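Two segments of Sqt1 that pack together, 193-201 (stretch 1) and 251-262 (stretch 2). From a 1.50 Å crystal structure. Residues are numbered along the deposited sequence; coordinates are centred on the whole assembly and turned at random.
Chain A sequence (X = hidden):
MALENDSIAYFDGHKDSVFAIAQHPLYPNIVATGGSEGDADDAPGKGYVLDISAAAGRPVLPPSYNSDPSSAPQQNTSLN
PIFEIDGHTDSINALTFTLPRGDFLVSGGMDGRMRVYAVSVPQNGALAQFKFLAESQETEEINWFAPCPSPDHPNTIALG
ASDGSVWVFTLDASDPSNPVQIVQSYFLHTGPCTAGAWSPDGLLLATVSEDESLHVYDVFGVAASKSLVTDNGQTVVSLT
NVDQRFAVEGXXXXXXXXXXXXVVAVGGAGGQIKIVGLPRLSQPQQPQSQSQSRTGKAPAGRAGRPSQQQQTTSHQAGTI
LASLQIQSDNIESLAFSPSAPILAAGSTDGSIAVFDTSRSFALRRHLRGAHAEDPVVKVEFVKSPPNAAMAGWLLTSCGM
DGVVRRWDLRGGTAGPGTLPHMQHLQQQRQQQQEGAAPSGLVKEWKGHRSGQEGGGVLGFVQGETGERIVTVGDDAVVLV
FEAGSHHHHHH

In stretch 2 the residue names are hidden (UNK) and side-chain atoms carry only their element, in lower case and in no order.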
ATOM      1  N   CYS A 193      -1.798  -7.889  12.609  1.00 16.30           N
ATOM      2  CA  CYS A 193      -0.863  -7.802  11.500  1.00 16.74           C
ATOM      3  C   CYS A 193      -1.145  -6.517  10.730  1.00 15.69           C
ATOM      4  O   CYS A 193      -2.205  -6.366  10.114  1.00 16.92           O
ATOM      5  CB  CYS A 193      -0.985  -9.023  10.595  1.00 16.22           C
ATOM      6  SG  CYS A 193       0.131  -8.953   9.172  1.00 15.62           S
ATOM      7  N   THR A 194      -0.203  -5.586  10.790  1.00 15.26           N
ATOM      8  CA  THR A 194      -0.457  -4.210  10.374  1.00 16.45           C
ATOM      9  C   THR A 194      -0.126  -3.923   8.916  1.00 14.81           C
ATOM     10  O   THR A 194      -0.681  -2.994   8.326  1.00 16.44           O
ATOM     11  CB  THR A 194       0.348  -3.232  11.238  1.00 16.09           C
ATOM     12  OG1 THR A 194       1.706  -3.676  11.286  1.00 16.12           O
ATOM     13  CG2 THR A 194      -0.212  -3.190  12.645  1.00 17.36           C
ATOM     14  N   ALA A 195       0.783  -4.708   8.336  1.00 13.65           N
ATOM     15  CA  ALA A 195       1.223  -4.467   6.965  1.00 12.68           C
ATOM     16  C   ALA A 195       1.892  -5.690   6.372  1.00 14.07           C
ATOM     17  O   ALA A 195       2.429  -6.535   7.100  1.00 15.21           O
ATOM     18  CB  ALA A 195       2.190  -3.264   6.891  1.00 13.74           C
ATOM     19  N   GLY A 196       1.891  -5.746   5.043  1.00 13.06           N
ATOM     20  CA  GLY A 196       2.537  -6.812   4.296  1.00 12.67           C
ATOM     21  C   GLY A 196       3.089  -6.327   2.978  1.00 13.44           C
ATOM     22  O   GLY A 196       2.566  -5.389   2.379  1.00 16.07           O
ATOM     23  N   ALA A 197       4.154  -6.977   2.518  1.00 12.88           N
ATOM     24  CA  ALA A 197       4.761  -6.661   1.238  1.00 12.10           C
ATOM     25  C   ALA A 197       5.407  -7.895   0.655  1.00 13.72           C
ATOM     26  O   ALA A 197       6.114  -8.626   1.342  1.00 14.74           O
ATOM     27  CB  ALA A 197       5.783  -5.539   1.382  1.00 16.42           C
ATOM     28  N   TRP A 198       5.178  -8.107  -0.628  1.00 13.24           N
ATOM     29  CA  TRP A 198       5.846  -9.203  -1.318  1.00 14.45           C
ATOM     30  C   TRP A 198       7.229  -8.797  -1.772  1.00 13.85           C
ATOM     31  O   TRP A 198       7.471  -7.629  -2.078  1.00 15.50           O
ATOM     32  CB  TRP A 198       5.050  -9.629  -2.544  1.00 15.62           C
ATOM     33  CG  TRP A 198       3.697 -10.247  -2.280  1.00 13.90           C
ATOM     34  CD1 TRP A 198       2.503  -9.591  -2.136  1.00 14.78           C
ATOM     35  CD2 TRP A 198       3.395 -11.646  -2.212  1.00 13.33           C
ATOM     36  NE1 TRP A 198       1.484 -10.496  -1.937  1.00 14.19           N
ATOM     37  CE2 TRP A 198       2.008 -11.764  -1.982  1.00 14.22           C
ATOM     38  CE3 TRP A 198       4.171 -12.810  -2.289  1.00 14.25           C
ATOM     39  CZ2 TRP A 198       1.379 -13.006  -1.853  1.00 14.26           C
ATOM     40  CZ3 TRP A 198       3.545 -14.035  -2.159  1.00 15.39           C
ATOM     41  CH2 TRP A 198       2.163 -14.124  -1.943  1.00 16.44           C
ATOM     42  N   SER A 199       8.128  -9.769  -1.869  1.00 14.72           N
ATOM     43  CA  SER A 199       9.342  -9.544  -2.642  1.00 14.50           C
ATOM     44  C   SER A 199       8.979  -9.384  -4.125  1.00 15.65           C
ATOM     45  O   SER A 199       7.951  -9.893  -4.568  1.00 15.65           O
ATOM     46  CB  SER A 199      10.334 -10.699  -2.440  1.00 16.00           C
ATOM     47  OG  SER A 199       9.781 -11.951  -2.860  1.00 15.61           O
ATOM     48  N   PRO A 200       9.816  -8.688  -4.903  1.00 16.04           N
ATOM     49  CA  PRO A 200       9.498  -8.466  -6.320  1.00 16.62           C
ATOM     50  C   PRO A 200       9.302  -9.750  -7.127  1.00 16.30           C
ATOM     51  O   PRO A 200       8.504  -9.724  -8.072  1.00 19.47           O
ATOM     52  CB  PRO A 200      10.713  -7.677  -6.828  1.00 20.43           C
ATOM     53  CG  PRO A 200      11.177  -6.924  -5.603  1.00 22.73           C
ATOM     54  CD  PRO A 200      10.982  -7.894  -4.466  1.00 15.75           C
ATOM     55  N   ASP A 201       9.970 -10.844  -6.769  1.00 14.64           N
ATOM     56  CA  ASP A 201       9.739 -12.095  -7.491  1.00 15.71           C
ATOM     57  C   ASP A 201       8.489 -12.833  -7.004  1.00 16.90           C
ATOM     58  O   ASP A 201       8.136 -13.887  -7.529  1.00 16.93           O
ATOM     59  CB  ASP A 201      10.971 -13.020  -7.424  1.00 16.31           C
ATOM     60  CG  ASP A 201      11.311 -13.495  -6.020  1.00 16.61           C
ATOM     61  OD1 ASP A 201      10.537 -13.292  -5.064  1.00 15.65           O
ATOM     62  OD2 ASP A 201      12.401 -14.107  -5.867  1.00 19.34           O
ATOM     63  N   UNK A 251       5.611  -1.266  18.578  1.00 18.93           N
ATOM     64  CA  UNK A 251       5.107  -2.020  17.438  1.00 19.10           C
ATOM     65  C   UNK A 251       5.615  -1.619  16.063  1.00 17.34           C
ATOM     66  O   UNK A 251       6.245  -0.585  15.875  1.00 16.90           O
ATOM     67  N   UNK A 252       5.337  -2.481  15.095  1.00 15.55           N
ATOM     68  CA  UNK A 252       5.662  -2.220  13.690  1.00 14.31           C
ATOM     69  C   UNK A 252       4.391  -1.950  12.890  1.00 14.68           C
ATOM     70  O   UNK A 252       3.362  -2.581  13.128  1.00 15.76           O
ATOM     71  c   UNK A 252       6.419  -3.400  13.080  1.00 13.98           C
ATOM     72  c   UNK A 252       8.336  -4.988  13.100  1.00 15.65           C
ATOM     73  c   UNK A 252       7.794  -3.681  13.688  1.00 14.72           C
ATOM     74  c   UNK A 252       8.774  -2.531  13.472  1.00 15.82           C
ATOM     75  N   UNK A 253       4.486  -1.036  11.928  1.00 15.07           N
ATOM     76  CA  UNK A 253       3.314  -0.524  11.221  1.00 15.32           C
ATOM     77  C   UNK A 253       3.467  -0.472   9.711  1.00 15.56           C
ATOM     78  O   UNK A 253       2.489  -0.246   8.993  1.00 15.88           O
ATOM     79  c   UNK A 253       3.609   1.495  14.093  1.00 21.73           C
ATOM     80  c   UNK A 253       3.358   1.503  15.458  1.00 25.42           C
ATOM     81  c   UNK A 253       1.566   0.317  13.726  1.00 23.54           C
ATOM     82  c   UNK A 253       2.210   0.911  15.954  1.00 28.85           C
ATOM     83  c   UNK A 253       1.312   0.316  15.093  1.00 28.06           C
ATOM     84  c   UNK A 253       2.708   0.911  13.217  1.00 18.81           C
ATOM     85  c   UNK A 253       2.979   0.877  11.740  1.00 16.91           C
ATOM     86  N   UNK A 254       4.689  -0.666   9.223  1.00 13.47           N
ATOM     87  CA  UNK A 254       4.941  -0.588   7.782  1.00 13.96           C
ATOM     88  C   UNK A 254       6.073  -1.527   7.377  1.00 15.01           C
ATOM     89  O   UNK A 254       6.917  -1.904   8.198  1.00 14.81           O
ATOM     90  o   UNK A 254       6.360   1.363   8.095  1.00 14.46           O
ATOM     91  c   UNK A 254       5.253   0.855   7.361  1.00 15.25           C
ATOM     92  N   UNK A 255       6.084  -1.901   6.099  1.00 13.14           N
ATOM     93  CA  UNK A 255       7.055  -2.856   5.582  1.00 13.94           C
ATOM     94  C   UNK A 255       7.190  -2.650   4.078  1.00 13.00           C
ATOM     95  O   UNK A 255       6.221  -2.316   3.396  1.00 15.40           O
ATOM     96  c   UNK A 255       6.647  -4.317   5.934  1.00 13.43           C
ATOM     97  c   UNK A 255       5.326  -4.696   5.278  1.00 14.11           C
ATOM     98  c   UNK A 255       7.738  -5.312   5.536  1.00 13.66           C
ATOM     99  N   UNK A 256       8.409  -2.829   3.578  1.00 12.78           N
ATOM    100  CA  UNK A 256       8.708  -2.704   2.161  1.00 14.01           C
ATOM    101  C   UNK A 256       9.903  -3.592   1.836  1.00 13.91           C
ATOM    102  O   UNK A 256      10.800  -3.790   2.665  1.00 14.38           O
ATOM    103  c   UNK A 256       8.984  -1.252   1.779  1.00 14.98           C
ATOM    104  N   UNK A 257       9.906  -4.147   0.628  1.00 14.81           N
ATOM    105  CA  UNK A 257      11.012  -4.979   0.169  1.00 14.81           C
ATOM    106  C   UNK A 257      11.738  -4.276  -0.983  1.00 14.69           C
ATOM    107  O   UNK A 257      11.109  -3.646  -1.819  1.00 15.35           O
ATOM    108  c   UNK A 257      10.506  -6.376  -0.261  1.00 13.76           C
ATOM    109  c   UNK A 257      11.668  -7.226  -0.770  1.00 16.06           C
ATOM    110  c   UNK A 257       9.822  -7.076   0.903  1.00 15.94           C
ATOM    111  N   UNK A 258      13.070  -4.362  -1.010  1.00 13.69           N
ATOM    112  CA  UNK A 258      13.868  -3.652  -2.013  1.00 14.71           C
ATOM    113  C   UNK A 258      13.700  -4.262  -3.404  1.00 15.82           C
ATOM    114  O   UNK A 258      13.281  -5.414  -3.523  1.00 15.58           O
ATOM    115  c   UNK A 258      15.345  -3.648  -1.606  1.00 16.27           C
ATOM    116  o   UNK A 258      15.893  -4.955  -1.706  1.00 17.22           O
ATOM    117  N   UNK A 259      14.016  -3.491  -4.458  1.00 16.83           N
ATOM    118  CA  UNK A 259      13.753  -3.973  -5.826  1.00 16.68           C
ATOM    119  C   UNK A 259      14.508  -5.244  -6.214  1.00 15.90           C
ATOM    120  O   UNK A 259      14.046  -5.940  -7.116  1.00 20.41           O
ATOM    121  c   UNK A 259      14.209  -2.807  -6.710  1.00 20.13           C
ATOM    122  c   UNK A 259      14.384  -2.065  -4.431  1.00 17.81           C
ATOM    123  c   UNK A 259      14.188  -1.628  -5.845  1.00 26.33           C
ATOM    124  N   UNK A 260      15.644  -5.526  -5.584  1.00 16.64           N
ATOM    125  CA  UNK A 260      16.353  -6.774  -5.873  1.00 18.44           C
ATOM    126  C   UNK A 260      15.909  -7.918  -4.978  1.00 20.80           C
ATOM    127  O   UNK A 260      16.358  -9.049  -5.141  1.00 20.15           O
ATOM    128  o   UNK A 260      18.137  -6.279  -4.331  1.00 24.22           O
ATOM    129  c   UNK A 260      18.415  -5.550  -6.620  1.00 25.03           C
ATOM    130  c   UNK A 260      17.864  -6.622  -5.694  1.00 23.14           C
ATOM    131  N   UNK A 261      15.055  -7.616  -4.004  1.00 15.69           N
ATOM    132  CA  UNK A 261      14.662  -8.589  -3.009  1.00 17.32           C
ATOM    133  C   UNK A 261      15.708  -8.890  -1.948  1.00 16.20           C
ATOM    134  O   UNK A 261      15.529  -9.802  -1.150  1.00 18.51           O
ATOM    135  N   UNK A 262      16.786  -8.113  -1.916  1.00 16.76           N
ATOM    136  CA  UNK A 262      17.895  -8.400  -1.002  1.00 17.92           C
ATOM    137  C   UNK A 262      17.624  -8.012   0.446  1.00 15.92           C
ATOM    138  O   UNK A 262      18.193  -8.595   1.363  1.00 17.09           O
ATOM    139  c   UNK A 262      19.169  -7.699  -1.485  1.00 20.45           C
TER

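Position 251 carries no side-chain atoms and touches nothing of stretch 1. Its phi of 110° would jam a CB against the preceding carbonyl O, so it is glycine, Gly251. Position 252 has four carbons, forked at the second, the pattern of leucine. The end of Leu252 leads away from stretch 1, but its backbone serves the contact: Thr194 OG1 donates a hydrogen bond to Leu252 O at 2.7 Å.

At 253 one carbon leads to a ring of six carbons with no oxygen, which identifies Phe253. Its CA-to-CB bond points away, yet the ring still reaches the neighbouring strand, with Thr194 CG2 4.1 Å from Phe253 CD1. Position 254 has one carbon and then one oxygen, and is Ser254. Its side chain points away and its hydroxyl is hydrogen-bonded elsewhere in the structure; toward stretch 1 it offers backbone, with Ala195 CB 3.9 Å from Ser254 CA.

Position 255 bears three carbons, one carrying the other two, directed toward stretch 1. This is valine. Val255 CG1 lies 3.8 Å from Ala195 CB and 4.0 Å from Ala197 CB, and Val255 CG1 approaches Gly196 C to 3.6 Å. The single carbon at 256 points away and defines Ala256, whose CA lies 4.1 Å from Ala197 CB.

Position 257 repeats the three-carbon fork and again points toward stretch 1. As Val257, it places CG2 4.3 Å from Ala197 CB and CG1 3.8 Å from Pro200 CD. One carbon and one oxygen at 258, turned away, give Ser258; its backbone O lies 3.3 Å from Pro200 CG.

Three carbons closing a ring onto the backbone N make 259 a proline. Pro259 points away, but its O comes within 3.4 Å of Pro200 CG. At 260 one carbon carries an oxygen and a carbon, hence Thr260, which makes no contact with stretch 1. Position 261 has no side-chain atoms, and its positive phi (75°) favours glycine. Gly261 closes a type I turn through its N, 2.9 Å from Ser258 O, and its CA lies 4.0 Å from Pro200 CD. The lone carbon at 262 is that of Ala262, out of reach of stretch 1.

The two strands run nearly parallel, 4° apart, with their axes 5.4 Å apart at closest approach. Ala195 and Ala197 point their CB atoms toward stretch 2, and Val255 and Val257 pack against them and the adjoining backbone. The Thr194 hydrogen bond fastens one end of this apolar contact, while Pro200 rests against Val257 and the turn at the other.

Stretch 2 (251-262) GLFSVAVSPTGA
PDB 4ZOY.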